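Local coordinates for ABC transporter, periplasmic substrate-binding protein (Vibrio cholerae O1 biovar eltor, PDB 1TWY) that probably binds phosphate in the periplasm and delivers it to an ABC-type membrane transporter, at residues Glu29-Ser35 with Ala77-Ser83; Ile126-Thr132 with Ile144-Thr148; Gln217-Ala221 with Thr232-Ser236. The contacts are given in a common frame with arbitrary orientation. Residues are numbered along the deposited sequence.

Contact 1: Glu29-Ser35 with Ala77-Ser83; sequences EITISGS and ADIAMTS. With PO4 (phosphate ion), chain I.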
ATOM      1  N   GLU A  29       9.114 -20.505  18.297  1.00 36.75           N
ATOM      2  CA  GLU A  29       8.621 -19.117  18.065  1.00 36.90           C
ATOM      3  C   GLU A  29       9.169 -18.665  16.696  1.00 31.66           C
ATOM      4  O   GLU A  29      10.258 -19.003  16.384  1.00 32.95           O
ATOM      5  CB  GLU A  29       9.095 -18.190  19.184  1.00 39.39           C
ATOM      6  CG  GLU A  29       7.994 -17.583  20.070  1.00 49.55           C
ATOM      7  CD  GLU A  29       8.226 -16.108  20.482  1.00 59.94           C
ATOM      8  OE1 GLU A  29       9.411 -15.664  20.590  1.00 55.16           O
ATOM      9  OE2 GLU A  29       7.214 -15.369  20.694  1.00 67.28           O
ATOM     10  N   ILE A  30       8.356 -17.983  15.886  1.00 30.77           N
ATOM     11  CA  ILE A  30       8.764 -17.445  14.599  1.00 30.99           C
ATOM     12  C   ILE A  30       8.432 -15.972  14.761  1.00 29.34           C
ATOM     13  O   ILE A  30       7.394 -15.643  15.232  1.00 31.28           O
ATOM     14  CB  ILE A  30       7.927 -18.031  13.413  1.00 31.97           C
ATOM     15  CG1 ILE A  30       8.319 -19.479  13.138  1.00 36.63           C
ATOM     16  CG2 ILE A  30       8.175 -17.318  12.147  1.00 32.99           C
ATOM     17  CD1 ILE A  30       7.307 -20.231  12.266  1.00 37.24           C
ATOM     18  N   THR A  31       9.307 -15.111  14.316  1.00 25.41           N
ATOM     19  CA  THR A  31       9.072 -13.654  14.456  1.00 25.80           C
ATOM     20  C   THR A  31       9.029 -13.143  13.038  1.00 22.05           C
ATOM     21  O   THR A  31       9.988 -13.336  12.282  1.00 22.25           O
ATOM     22  CB  THR A  31      10.223 -13.035  15.160  1.00 28.09           C
ATOM     23  OG1 THR A  31      10.386 -13.642  16.445  1.00 32.74           O
ATOM     24  CG2 THR A  31      10.016 -11.507  15.403  1.00 35.63           C
ATOM     25  N   ILE A  32       7.920 -12.515  12.632  1.00 22.83           N
ATOM     26  CA  ILE A  32       7.860 -11.912  11.333  1.00 20.76           C
ATOM     27  C   ILE A  32       7.667 -10.404  11.581  1.00 20.22           C
ATOM     28  O   ILE A  32       6.695 -10.012  12.217  1.00 19.70           O
ATOM     29  CB  ILE A  32       6.716 -12.584  10.450  1.00 21.05           C
ATOM     30  CG1 ILE A  32       6.591 -11.899   9.111  1.00 19.66           C
ATOM     31  CG2 ILE A  32       5.374 -12.594  11.136  1.00 28.42           C
ATOM     32  CD1 ILE A  32       5.838 -12.753   8.013  1.00 23.29           C
ATOM     33  N   SER A  33       8.534  -9.595  11.003  1.00 17.57           N
ATOM     34  CA  SER A  33       8.622  -8.172  11.322  1.00 16.21           C
ATOM     35  C   SER A  33       8.558  -7.353  10.112  1.00 17.82           C
ATOM     36  O   SER A  33       9.159  -7.677   9.094  1.00 16.48           O
ATOM     37  CB  SER A  33       9.960  -7.949  12.042  1.00 20.88           C
ATOM     38  OG  SER A  33      10.000  -8.903  13.115  1.00 24.71           O
ATOM     39  N   GLY A  34       7.949  -6.165  10.257  1.00 16.47           N
ATOM     40  CA  GLY A  34       8.055  -5.127   9.255  1.00 17.64           C
ATOM     41  C   GLY A  34       6.764  -4.349   9.063  1.00 15.19           C
ATOM     42  O   GLY A  34       6.114  -3.942  10.014  1.00 16.34           O
ATOM     43  N   SER A  35       6.434  -4.214   7.826  1.00 16.09           N
ATOM     44  CA  SER A  35       5.291  -3.492   7.362  1.00 14.46           C
ATOM     45  C   SER A  35       4.025  -3.628   8.145  1.00 17.05           C
ATOM     46  O   SER A  35       3.518  -4.714   8.367  1.00 18.17           O
ATOM     47  CB  SER A  35       5.033  -3.796   5.880  1.00 15.42           C
ATOM     48  OG  SER A  35       3.783  -3.305   5.434  1.00 17.58           O
ATOM     49  N   ALA A  77      14.674 -11.098  13.470  1.00 21.25           N
ATOM     50  CA  ALA A  77      13.449 -11.618  12.865  1.00 23.99           C
ATOM     51  C   ALA A  77      13.771 -12.839  11.986  1.00 25.84           C
ATOM     52  O   ALA A  77      14.840 -12.883  11.422  1.00 26.27           O
ATOM     53  CB  ALA A  77      12.786 -10.526  11.966  1.00 24.59           C
ATOM     54  N   ASP A  78      12.843 -13.802  11.860  1.00 20.93           N
ATOM     55  CA  ASP A  78      12.947 -14.912  10.965  1.00 22.63           C
ATOM     56  C   ASP A  78      12.473 -14.570   9.558  1.00 24.79           C
ATOM     57  O   ASP A  78      12.957 -15.133   8.575  1.00 21.90           O
ATOM     58  CB  ASP A  78      12.156 -16.053  11.474  1.00 21.34           C
ATOM     59  CG  ASP A  78      12.624 -16.525  12.813  1.00 29.13           C
ATOM     60  OD1 ASP A  78      13.780 -17.037  12.892  1.00 32.70           O
ATOM     61  OD2 ASP A  78      11.919 -16.420  13.815  1.00 28.62           O
ATOM     62  N   ILE A  79      11.487 -13.651   9.493  1.00 20.70           N
ATOM     63  CA  ILE A  79      10.861 -13.237   8.272  1.00 19.74           C
ATOM     64  C   ILE A  79      10.691 -11.756   8.261  1.00 18.74           C
ATOM     65  O   ILE A  79      10.325 -11.267   9.278  1.00 19.46           O
ATOM     66  CB  ILE A  79       9.477 -13.989   8.018  1.00 19.22           C
ATOM     67  CG1 ILE A  79       9.702 -15.515   8.141  1.00 23.10           C
ATOM     68  CG2 ILE A  79       8.973 -13.621   6.635  1.00 16.70           C
ATOM     69  CD1 ILE A  79       8.445 -16.360   8.137  1.00 18.13           C
ATOM     70  N   ALA A  80      10.877 -11.038   7.171  1.00 17.38           N
ATOM     71  CA  ALA A  80      10.445  -9.657   7.165  1.00 19.92           C
ATOM     72  C   ALA A  80       9.248  -9.540   6.189  1.00 19.75           C
ATOM     73  O   ALA A  80       9.060 -10.305   5.248  1.00 17.68           O
ATOM     74  CB  ALA A  80      11.530  -8.727   6.812  1.00 19.21           C
HETATM   75  N   MSE A  81       8.470  -8.461   6.367  1.00 17.64           N
HETATM   76  CA  MSE A  81       7.418  -8.188   5.464  1.00 18.04           C
HETATM   77  C   MSE A  81       7.556  -6.678   5.067  1.00 18.29           C
HETATM   78  O   MSE A  81       7.890  -5.847   5.917  1.00 18.72           O
HETATM   79  CB  MSE A  81       6.040  -8.544   6.072  1.00 22.11           C
HETATM   80  CG  MSE A  81       5.728  -7.870   7.254  1.00 31.61           C
HETATM   81 SE   MSE A  81       4.169  -8.840   8.198  1.00 26.23          SE
HETATM   82  CE  MSE A  81       4.791  -7.892   9.756  1.00 25.01           C
ATOM     83  N   THR A  82       7.380  -6.379   3.802  1.00 16.14           N
ATOM     84  CA  THR A  82       7.453  -5.005   3.315  1.00 16.60           C
ATOM     85  C   THR A  82       6.248  -4.722   2.466  1.00 17.53           C
ATOM     86  O   THR A  82       5.642  -5.578   1.922  1.00 19.53           O
ATOM     87  CB  THR A  82       8.715  -4.674   2.477  1.00 19.23           C
ATOM     88  OG1 THR A  82       8.684  -5.325   1.184  1.00 22.20           O
ATOM     89  CG2 THR A  82       9.998  -5.069   3.190  1.00 20.06           C
ATOM     90  N   SER A  83       5.908  -3.433   2.343  1.00 17.46           N
ATOM     91  CA  SER A  83       4.942  -2.952   1.401  1.00 16.44           C
ATOM     92  C   SER A  83       5.495  -2.147   0.230  1.00 18.12           C
ATOM     93  O   SER A  83       4.817  -1.274  -0.376  1.00 19.75           O
ATOM     94  CB  SER A  83       3.902  -2.195   2.198  1.00 17.68           C
ATOM     95  OG  SER A  83       4.587  -1.114   2.890  1.00 19.59           O
TER
HETATM   96  P   PO4 I1500       4.633   0.212   6.177  1.00 21.01           P
HETATM   97  O1  PO4 I1500       3.659  -0.697   5.409  1.00 21.74           O
HETATM   98  O2  PO4 I1500       4.260   1.755   5.801  1.00 24.36           O
HETATM   99  O3  PO4 I1500       4.519   0.035   7.737  1.00 19.49           O
HETATM  100  O4  PO4 I1500       6.089   0.104   5.777  1.00 18.98           O
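A strand-to-helix turn closes this parallel pairing of strands 29-34 and 79-82, where a phosphate ion, probably from the crystallisation liquor, occupies what is probably the substrate site. Thr31 O accepts from Asp78 N (2.9 Å) and Ile79 N (3.2 Å); then Ser33 N bonds to Ile79 O (3.0 Å), Met81 N to Ser33 O (2.9 Å) and Ser35 N to Met81 O (2.9 Å). At the start, Asp78 OD2 replaces a backbone acceptor for Thr31 N (3.0 Å). On one face Ile32 CD1 meets Ile79 CG2 (3.5 Å), and selenomethionine Met81 SE lies 4.0 Å from Ile32 CG1. At Gly34 (142/-132) a CB would jam against the preceding carbonyl and clash with Met81 O, calling for glycine. Ser35 OG caps the next helix at Val38 N and donates to phosphate O1 (2.6 Å), as does Ser83 OG (2.7 Å); Thr36, Ser37 and Ser65 also hydrogen-bond the ion. Strand ends and a helix N-terminus hold the anion, as in phosphate-binding members of the periplasmic binding protein family.

Contact 2: Ile126-Thr132 with Ile144-Thr148; sequences IYKGQIT and IAVVT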
ATOM      1  N   ILE A 126      -1.240  18.226  -9.434  1.00 19.02           N
ATOM      2  CA  ILE A 126      -2.233  18.601  -8.437  1.00 18.74           C
ATOM      3  C   ILE A 126      -1.740  18.489  -6.973  1.00 16.81           C
ATOM      4  O   ILE A 126      -1.813  19.411  -6.181  1.00 17.55           O
ATOM      5  CB  ILE A 126      -3.493  17.692  -8.664  1.00 17.15           C
ATOM      6  CG1 ILE A 126      -4.247  18.130  -9.926  1.00 21.60           C
ATOM      7  CG2 ILE A 126      -4.445  17.734  -7.417  1.00 17.44           C
ATOM      8  CD1 ILE A 126      -5.211  17.151 -10.426  1.00 18.03           C
ATOM      9  N   TYR A 127      -1.099  17.370  -6.651  1.00 18.78           N
ATOM     10  CA  TYR A 127      -0.560  17.154  -5.302  1.00 18.81           C
ATOM     11  C   TYR A 127       0.594  18.070  -4.982  1.00 21.00           C
ATOM     12  O   TYR A 127       0.786  18.410  -3.840  1.00 20.03           O
ATOM     13  CB  TYR A 127      -0.278  15.651  -5.004  1.00 16.69           C
ATOM     14  CG  TYR A 127      -1.556  15.011  -4.504  1.00 21.27           C
ATOM     15  CD1 TYR A 127      -2.539  14.603  -5.364  1.00 18.88           C
ATOM     16  CD2 TYR A 127      -1.737  14.815  -3.180  1.00 18.44           C
ATOM     17  CE1 TYR A 127      -3.748  14.104  -4.907  1.00 16.30           C
ATOM     18  CE2 TYR A 127      -2.932  14.236  -2.705  1.00 14.93           C
ATOM     19  CZ  TYR A 127      -3.888  13.922  -3.515  1.00 14.81           C
ATOM     20  OH  TYR A 127      -5.142  13.412  -3.078  1.00 18.69           O
ATOM     21  N   LYS A 128       1.309  18.577  -6.022  1.00 18.29           N
ATOM     22  CA  LYS A 128       2.361  19.534  -5.778  1.00 19.66           C
ATOM     23  C   LYS A 128       1.877  20.939  -5.596  1.00 19.95           C
ATOM     24  O   LYS A 128       2.659  21.751  -5.133  1.00 26.90           O
ATOM     25  CB  LYS A 128       3.352  19.597  -6.937  1.00 21.19           C
ATOM     26  CG  LYS A 128       4.322  18.482  -6.986  1.00 19.65           C
ATOM     27  CD  LYS A 128       5.490  18.606  -6.034  1.00 22.14           C
ATOM     28  CE  LYS A 128       6.577  19.612  -6.505  1.00 27.91           C
ATOM     29  NZ  LYS A 128       7.222  20.215  -5.308  1.00 30.79           N
ATOM     30  N   GLY A 129       0.670  21.236  -5.958  1.00 18.38           N
ATOM     31  CA  GLY A 129       0.079  22.518  -5.879  1.00 21.02           C
ATOM     32  C   GLY A 129       0.377  23.336  -7.156  1.00 19.85           C
ATOM     33  O   GLY A 129       0.021  24.530  -7.189  1.00 22.51           O
ATOM     34  N   GLN A 130       0.886  22.694  -8.181  1.00 21.76           N
ATOM     35  CA  GLN A 130       1.160  23.345  -9.468  1.00 23.10           C
ATOM     36  C   GLN A 130      -0.093  23.493 -10.311  1.00 21.91           C
ATOM     37  O   GLN A 130      -0.301  24.501 -11.006  1.00 22.89           O
ATOM     38  CB  GLN A 130       2.180  22.561 -10.245  1.00 21.17           C
ATOM     39  CG  GLN A 130       3.549  22.518  -9.611  1.00 18.52           C
ATOM     40  CD  GLN A 130       4.475  21.407 -10.226  1.00 18.45           C
ATOM     41  OE1 GLN A 130       4.102  20.667 -11.166  1.00 21.55           O
ATOM     42  NE2 GLN A 130       5.652  21.251  -9.637  1.00 22.30           N
ATOM     43  N   ILE A 131      -0.991  22.534 -10.206  1.00 21.76           N
ATOM     44  CA  ILE A 131      -2.267  22.558 -10.887  1.00 22.11           C
ATOM     45  C   ILE A 131      -3.333  22.808  -9.834  1.00 24.16           C
ATOM     46  O   ILE A 131      -3.470  22.012  -8.912  1.00 21.75           O
ATOM     47  CB  ILE A 131      -2.519  21.249 -11.562  1.00 20.62           C
ATOM     48  CG1 ILE A 131      -1.481  21.027 -12.656  1.00 20.18           C
ATOM     49  CG2 ILE A 131      -3.995  21.234 -12.040  1.00 23.06           C
ATOM     50  CD1 ILE A 131      -1.518  19.703 -13.282  1.00 22.54           C
ATOM     51  N   THR A 132      -4.064  23.924  -9.898  1.00 17.09           N
ATOM     52  CA  THR A 132      -4.909  24.341  -8.789  1.00 16.24           C
ATOM     53  C   THR A 132      -6.441  24.464  -9.117  1.00 17.21           C
ATOM     54  O   THR A 132      -7.229  24.689  -8.188  1.00 20.83           O
ATOM     55  CB  THR A 132      -4.482  25.631  -8.157  1.00 26.45           C
ATOM     56  OG1 THR A 132      -4.467  26.647  -9.183  1.00 24.67           O
ATOM     57  CG2 THR A 132      -3.056  25.588  -7.565  1.00 28.52           C
ATOM     58  N   ILE A 144      -9.241  23.316  -6.793  1.00 18.24           N
ATOM     59  CA  ILE A 144      -9.033  21.943  -6.230  1.00 18.63           C
ATOM     60  C   ILE A 144      -8.791  21.935  -4.720  1.00 19.35           C
ATOM     61  O   ILE A 144      -7.977  22.704  -4.181  1.00 22.74           O
ATOM     62  CB  ILE A 144      -7.911  21.209  -7.007  1.00 16.67           C
ATOM     63  CG1 ILE A 144      -8.241  21.098  -8.479  1.00 17.43           C
ATOM     64  CG2 ILE A 144      -7.783  19.806  -6.325  1.00 19.20           C
ATOM     65  CD1 ILE A 144      -7.136  20.576  -9.240  1.00 18.46           C
ATOM     66  N   ALA A 145      -9.509  21.074  -3.981  1.00 15.72           N
ATOM     67  CA  ALA A 145      -9.107  20.823  -2.546  1.00 14.81           C
ATOM     68  C   ALA A 145      -8.381  19.446  -2.568  1.00 17.20           C
ATOM     69  O   ALA A 145      -8.992  18.432  -2.976  1.00 18.43           O
ATOM     70  CB  ALA A 145     -10.286  20.766  -1.585  1.00 17.87           C
ATOM     71  N   VAL A 146      -7.116  19.458  -2.303  1.00 17.22           N
ATOM     72  CA  VAL A 146      -6.285  18.235  -2.304  1.00 14.99           C
ATOM     73  C   VAL A 146      -6.402  17.676  -0.940  1.00 15.53           C
ATOM     74  O   VAL A 146      -6.112  18.297  -0.004  1.00 16.29           O
ATOM     75  CB  VAL A 146      -4.828  18.635  -2.506  1.00 18.37           C
ATOM     76  CG1 VAL A 146      -3.894  17.425  -2.545  1.00 17.23           C
ATOM     77  CG2 VAL A 146      -4.697  19.355  -3.847  1.00 18.87           C
ATOM     78  N   VAL A 147      -6.723  16.390  -0.827  1.00 15.43           N
ATOM     79  CA  VAL A 147      -6.870  15.658   0.432  1.00 17.39           C
ATOM     80  C   VAL A 147      -5.859  14.507   0.479  1.00 13.83           C
ATOM     81  O   VAL A 147      -5.640  13.786  -0.481  1.00 14.56           O
ATOM     82  CB  VAL A 147      -8.234  15.155   0.605  1.00 13.67           C
ATOM     83  CG1 VAL A 147      -8.380  14.712   2.128  1.00 17.84           C
ATOM     84  CG2 VAL A 147      -9.275  16.133   0.208  1.00 17.13           C
ATOM     85  N   THR A 148      -5.221  14.358   1.659  1.00 13.03           N
ATOM     86  CA  THR A 148      -4.249  13.416   1.930  1.00 15.34           C
ATOM     87  C   THR A 148      -4.518  12.709   3.280  1.00 14.42           C
ATOM     88  O   THR A 148      -5.519  13.058   3.939  1.00 13.19           O
ATOM     89  CB  THR A 148      -2.848  13.969   1.737  1.00 15.01           C
ATOM     90  OG1 THR A 148      -1.927  12.855   1.802  1.00 16.17           O
ATOM     91  CG2 THR A 148      -2.450  14.963   2.847  1.00 18.91           C
TER
HETATM   92  O   HOH W   1      -6.171  24.431  -5.332  1.00 30.68           O
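Where a helix ends and the chain turns back into a sheet, exposed backbone groups must find new partners, and this contact illustrates several solutions. Helix 120-128 finishes in a Schellman motif at Gly129, which has positive phi, one of the two bonds back into the last turn being Gly129 N to Ile126 O (3.1 Å). Further along, Thr132 N is taken by Gln136 OE1, and Thr132 O receives Ile144 N at 2.8 Å in a nearly straight bond (172°). Water 1 donates to the same Thr132 O (3.1 Å) and to Ile144 O (2.8 Å), so one carbonyl serves two donors. Beyond, the backbone is satisfied within the sheet, Ala145 bonding to Gln199 and Val201, and Val146 to Leu182. Tyr127 OH donates to Val147 O at 2.7 Å, and over the face of the Tyr127 ring Val146 CG1 makes a CH-pi contact, 3.5 Å from the centroid. Ile144 CD1 packs on Ile126 CG1 (3.8 Å). Lys128 takes no part; its NZ forms a salt bridge with Asp176. The end of helix 120-128 thus packs on one face of strands 145-149 and 200-205, where Val201 and Phe203 continue the apolar surface and Phe159 of helix 154-163 meets Tyr127 edge-to-face, while Val147 points to the opposite face, against helix 187-196.

Contact 3: Gln217-Ala221 with Thr232-Ser236; sequences QFEKA and TYQLS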
ATOM      1  N   GLN A 217     -10.091   6.595 -13.443  1.00 20.90           N
ATOM      2  CA  GLN A 217      -8.944   5.931 -14.038  1.00 19.19           C
ATOM      3  C   GLN A 217      -7.654   6.651 -13.714  1.00 17.04           C
ATOM      4  O   GLN A 217      -7.627   7.853 -13.473  1.00 18.07           O
ATOM      5  CB  GLN A 217      -9.107   5.902 -15.565  1.00 18.98           C
ATOM      6  CG  GLN A 217     -10.244   5.035 -15.980  1.00 18.37           C
ATOM      7  CD  GLN A 217     -10.566   5.226 -17.524  1.00 29.29           C
ATOM      8  OE1 GLN A 217     -10.207   6.262 -18.152  1.00 26.46           O
ATOM      9  NE2 GLN A 217     -11.228   4.274 -18.086  1.00 26.90           N
ATOM     10  N   PHE A 218      -6.579   5.901 -13.782  1.00 21.81           N
ATOM     11  CA  PHE A 218      -5.216   6.403 -13.762  1.00 20.45           C
ATOM     12  C   PHE A 218      -4.519   5.952 -15.033  1.00 21.84           C
ATOM     13  O   PHE A 218      -4.403   4.727 -15.297  1.00 22.50           O
ATOM     14  CB  PHE A 218      -4.442   5.882 -12.549  1.00 20.97           C
ATOM     15  CG  PHE A 218      -3.082   6.518 -12.388  1.00 21.62           C
ATOM     16  CD1 PHE A 218      -2.974   7.849 -12.089  1.00 20.37           C
ATOM     17  CD2 PHE A 218      -1.949   5.758 -12.499  1.00 29.54           C
ATOM     18  CE1 PHE A 218      -1.754   8.459 -11.867  1.00 23.17           C
ATOM     19  CE2 PHE A 218      -0.731   6.345 -12.266  1.00 22.28           C
ATOM     20  CZ  PHE A 218      -0.627   7.680 -11.996  1.00 20.50           C
ATOM     21  N   GLU A 219      -4.046   6.927 -15.819  1.00 24.22           N
ATOM     22  CA  GLU A 219      -3.469   6.672 -17.165  1.00 28.10           C
ATOM     23  C   GLU A 219      -4.409   5.785 -17.966  1.00 23.14           C
ATOM     24  O   GLU A 219      -3.994   4.827 -18.593  1.00 26.41           O
ATOM     25  CB  GLU A 219      -2.068   6.095 -17.101  1.00 29.29           C
ATOM     26  CG  GLU A 219      -1.028   7.082 -16.526  1.00 30.54           C
ATOM     27  CD  GLU A 219      -0.632   8.224 -17.459  1.00 29.15           C
ATOM     28  OE1 GLU A 219      -1.225   8.441 -18.564  1.00 37.06           O
ATOM     29  OE2 GLU A 219       0.324   8.959 -17.075  1.00 34.11           O
ATOM     30  N   LYS A 220      -5.697   6.128 -17.924  1.00 24.06           N
ATOM     31  CA  LYS A 220      -6.757   5.481 -18.683  1.00 26.86           C
ATOM     32  C   LYS A 220      -7.044   4.006 -18.310  1.00 27.76           C
ATOM     33  O   LYS A 220      -7.954   3.382 -18.909  1.00 29.88           O
ATOM     34  CB  LYS A 220      -6.525   5.585 -20.238  1.00 26.85           C
ATOM     35  CG  LYS A 220      -6.664   6.972 -20.821  1.00 40.35           C
ATOM     36  CD  LYS A 220      -7.575   7.005 -22.103  1.00 49.55           C
ATOM     37  CE  LYS A 220      -7.291   8.231 -22.962  1.00 51.07           C
ATOM     38  NZ  LYS A 220      -5.816   8.526 -22.969  1.00 43.01           N
ATOM     39  N   ALA A 221      -6.454   3.521 -17.220  1.00 22.33           N
ATOM     40  CA  ALA A 221      -6.721   2.162 -16.751  1.00 25.21           C
ATOM     41  C   ALA A 221      -7.718   2.241 -15.609  1.00 24.90           C
ATOM     42  O   ALA A 221      -7.556   3.069 -14.677  1.00 20.42           O
ATOM     43  CB  ALA A 221      -5.450   1.504 -16.273  1.00 27.49           C
ATOM     44  N   THR A 232      -1.636  -3.245 -15.535  1.00 31.17           N
ATOM     45  CA  THR A 232      -2.088  -2.173 -16.415  1.00 31.53           C
ATOM     46  C   THR A 232      -2.506  -0.973 -15.583  1.00 30.75           C
ATOM     47  O   THR A 232      -2.356   0.135 -16.000  1.00 30.03           O
ATOM     48  CB  THR A 232      -3.132  -2.625 -17.452  1.00 38.41           C
ATOM     49  OG1 THR A 232      -4.398  -2.954 -16.882  1.00 37.73           O
ATOM     50  CG2 THR A 232      -2.672  -3.923 -18.137  1.00 44.80           C
ATOM     51  N   TYR A 233      -3.019  -1.223 -14.381  1.00 28.40           N
ATOM     52  CA  TYR A 233      -3.258  -0.129 -13.423  1.00 23.03           C
ATOM     53  C   TYR A 233      -2.038   0.064 -12.519  1.00 20.08           C
ATOM     54  O   TYR A 233      -1.642  -0.837 -11.820  1.00 24.87           O
ATOM     55  CB  TYR A 233      -4.575  -0.399 -12.660  1.00 21.88           C
ATOM     56  CG  TYR A 233      -4.910   0.716 -11.683  1.00 18.67           C
ATOM     57  CD1 TYR A 233      -5.636   1.795 -12.110  1.00 20.25           C
ATOM     58  CD2 TYR A 233      -4.638   0.593 -10.365  1.00 22.40           C
ATOM     59  CE1 TYR A 233      -5.976   2.839 -11.219  1.00 19.90           C
ATOM     60  CE2 TYR A 233      -4.970   1.653  -9.457  1.00 20.18           C
ATOM     61  CZ  TYR A 233      -5.667   2.695  -9.894  1.00 19.68           C
ATOM     62  OH  TYR A 233      -6.047   3.747  -9.096  1.00 18.40           O
ATOM     63  N   GLN A 234      -1.452   1.243 -12.541  1.00 20.63           N
ATOM     64  CA  GLN A 234      -0.154   1.469 -11.976  1.00 20.13           C
ATOM     65  C   GLN A 234      -0.167   1.653 -10.420  1.00 21.43           C
ATOM     66  O   GLN A 234       0.897   1.520  -9.837  1.00 23.53           O
ATOM     67  CB  GLN A 234       0.595   2.678 -12.612  1.00 25.16           C
ATOM     68  CG  GLN A 234       1.002   2.552 -14.094  1.00 27.68           C
ATOM     69  CD  GLN A 234       1.626   3.923 -14.547  1.00 26.13           C
ATOM     70  OE1 GLN A 234       2.419   4.569 -13.766  1.00 33.14           O
ATOM     71  NE2 GLN A 234       1.192   4.397 -15.689  1.00 38.53           N
ATOM     72  N   LEU A 235      -1.302   2.056  -9.770  1.00 19.70           N
ATOM     73  CA  LEU A 235      -1.274   2.497  -8.438  1.00 17.93           C
ATOM     74  C   LEU A 235      -1.503   1.320  -7.485  1.00 16.81           C
ATOM     75  O   LEU A 235      -2.568   1.035  -6.969  1.00 17.82           O
ATOM     76  CB  LEU A 235      -2.309   3.617  -8.193  1.00 21.08           C
ATOM     77  CG  LEU A 235      -1.883   4.918  -8.907  1.00 29.84           C
ATOM     78  CD1 LEU A 235      -2.960   5.979  -8.589  1.00 29.99           C
ATOM     79  CD2 LEU A 235      -0.406   5.483  -8.763  1.00 25.58           C
ATOM     80  N   SER A 236      -0.457   0.539  -7.358  1.00 17.59           N
ATOM     81  CA  SER A 236      -0.507  -0.599  -6.484  1.00 18.12           C
ATOM     82  C   SER A 236       0.864  -0.782  -5.867  1.00 19.12           C
ATOM     83  O   SER A 236       1.876  -0.291  -6.334  1.00 23.01           O
ATOM     84  CB  SER A 236      -0.883  -1.838  -7.219  1.00 26.90           C
ATOM     85  OG  SER A 236       0.234  -2.316  -7.905  1.00 27.84           O
TER
HETATM   86  O   HOH W   2      -2.434   3.002 -14.666  1.00 22.99           O
HETATM   87  O   HOH W   3       2.554   7.023 -15.805  1.00 33.45           O
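Suitable side-chain conformations let a turn at the end of a strand pack on a loop without direct hydrogen bonds. Phe218 to Ala221 form a type I' turn, Glu219 and Lys220 both at positive phi, closed by Ala221 N to Phe218 O and Phe218 N to Ala221 O, each 3.1 Å. The CA-to-CB bond of Phe218 points toward 232-236, and with chi1 t the ring lies against Leu235 and Gln234. Leu235 (mt), centre of an inverse gamma turn, lays CD1 over the Phe218 ring face, 3.9 Å from its centroid, while Gln234 CB approaches the edge at Phe218 CE2 (3.9 Å). Tyr233, also chi1 t, brings CE1 to 3.7 Å from Phe218 CB and sends its hydroxyl to Leu105 O. Ala221 CB makes a second apolar patch with Tyr233 CB (4.2 Å). Water 3 links Glu219 OE2 (3.2 Å; Glu219 is mm) to Gln234 NE2 (3.0 Å; Gln234 is mt); OE2 also meets the backbone N of Arg120, and Gln234 OE1 its NH2. Water 2 joins Phe218 O (2.7 Å), Thr232 O (3.2 Å) and Gln234 N (2.9 Å). With polar links mediated rather than direct, side-chain shape, not backbone pairing, holds turn on loop.

In the fold
The three contacts occur in series along the chain and all reach the same branched sheet, yet none touches another. Contact 1 holds the phosphate and lies across the chain's centre from both others, its centre about 36 Å from that of contact 2 and 30 Å from that of contact 3, though its nearest atoms come within about 7 Å of contact 3. Contacts 2 and 3 lie about 19 Å apart between centres and share helix 120-128, whose Arg120 and Leu123 adjoin contact 3. The side chains of Tyr127 and Leu235 are about 11 and 14 Å from the magnesium ion at Gly164 and Thr166. Strand 236-243, beginning at contact 3's last residue, pairs with strand 79-82 of contact 1.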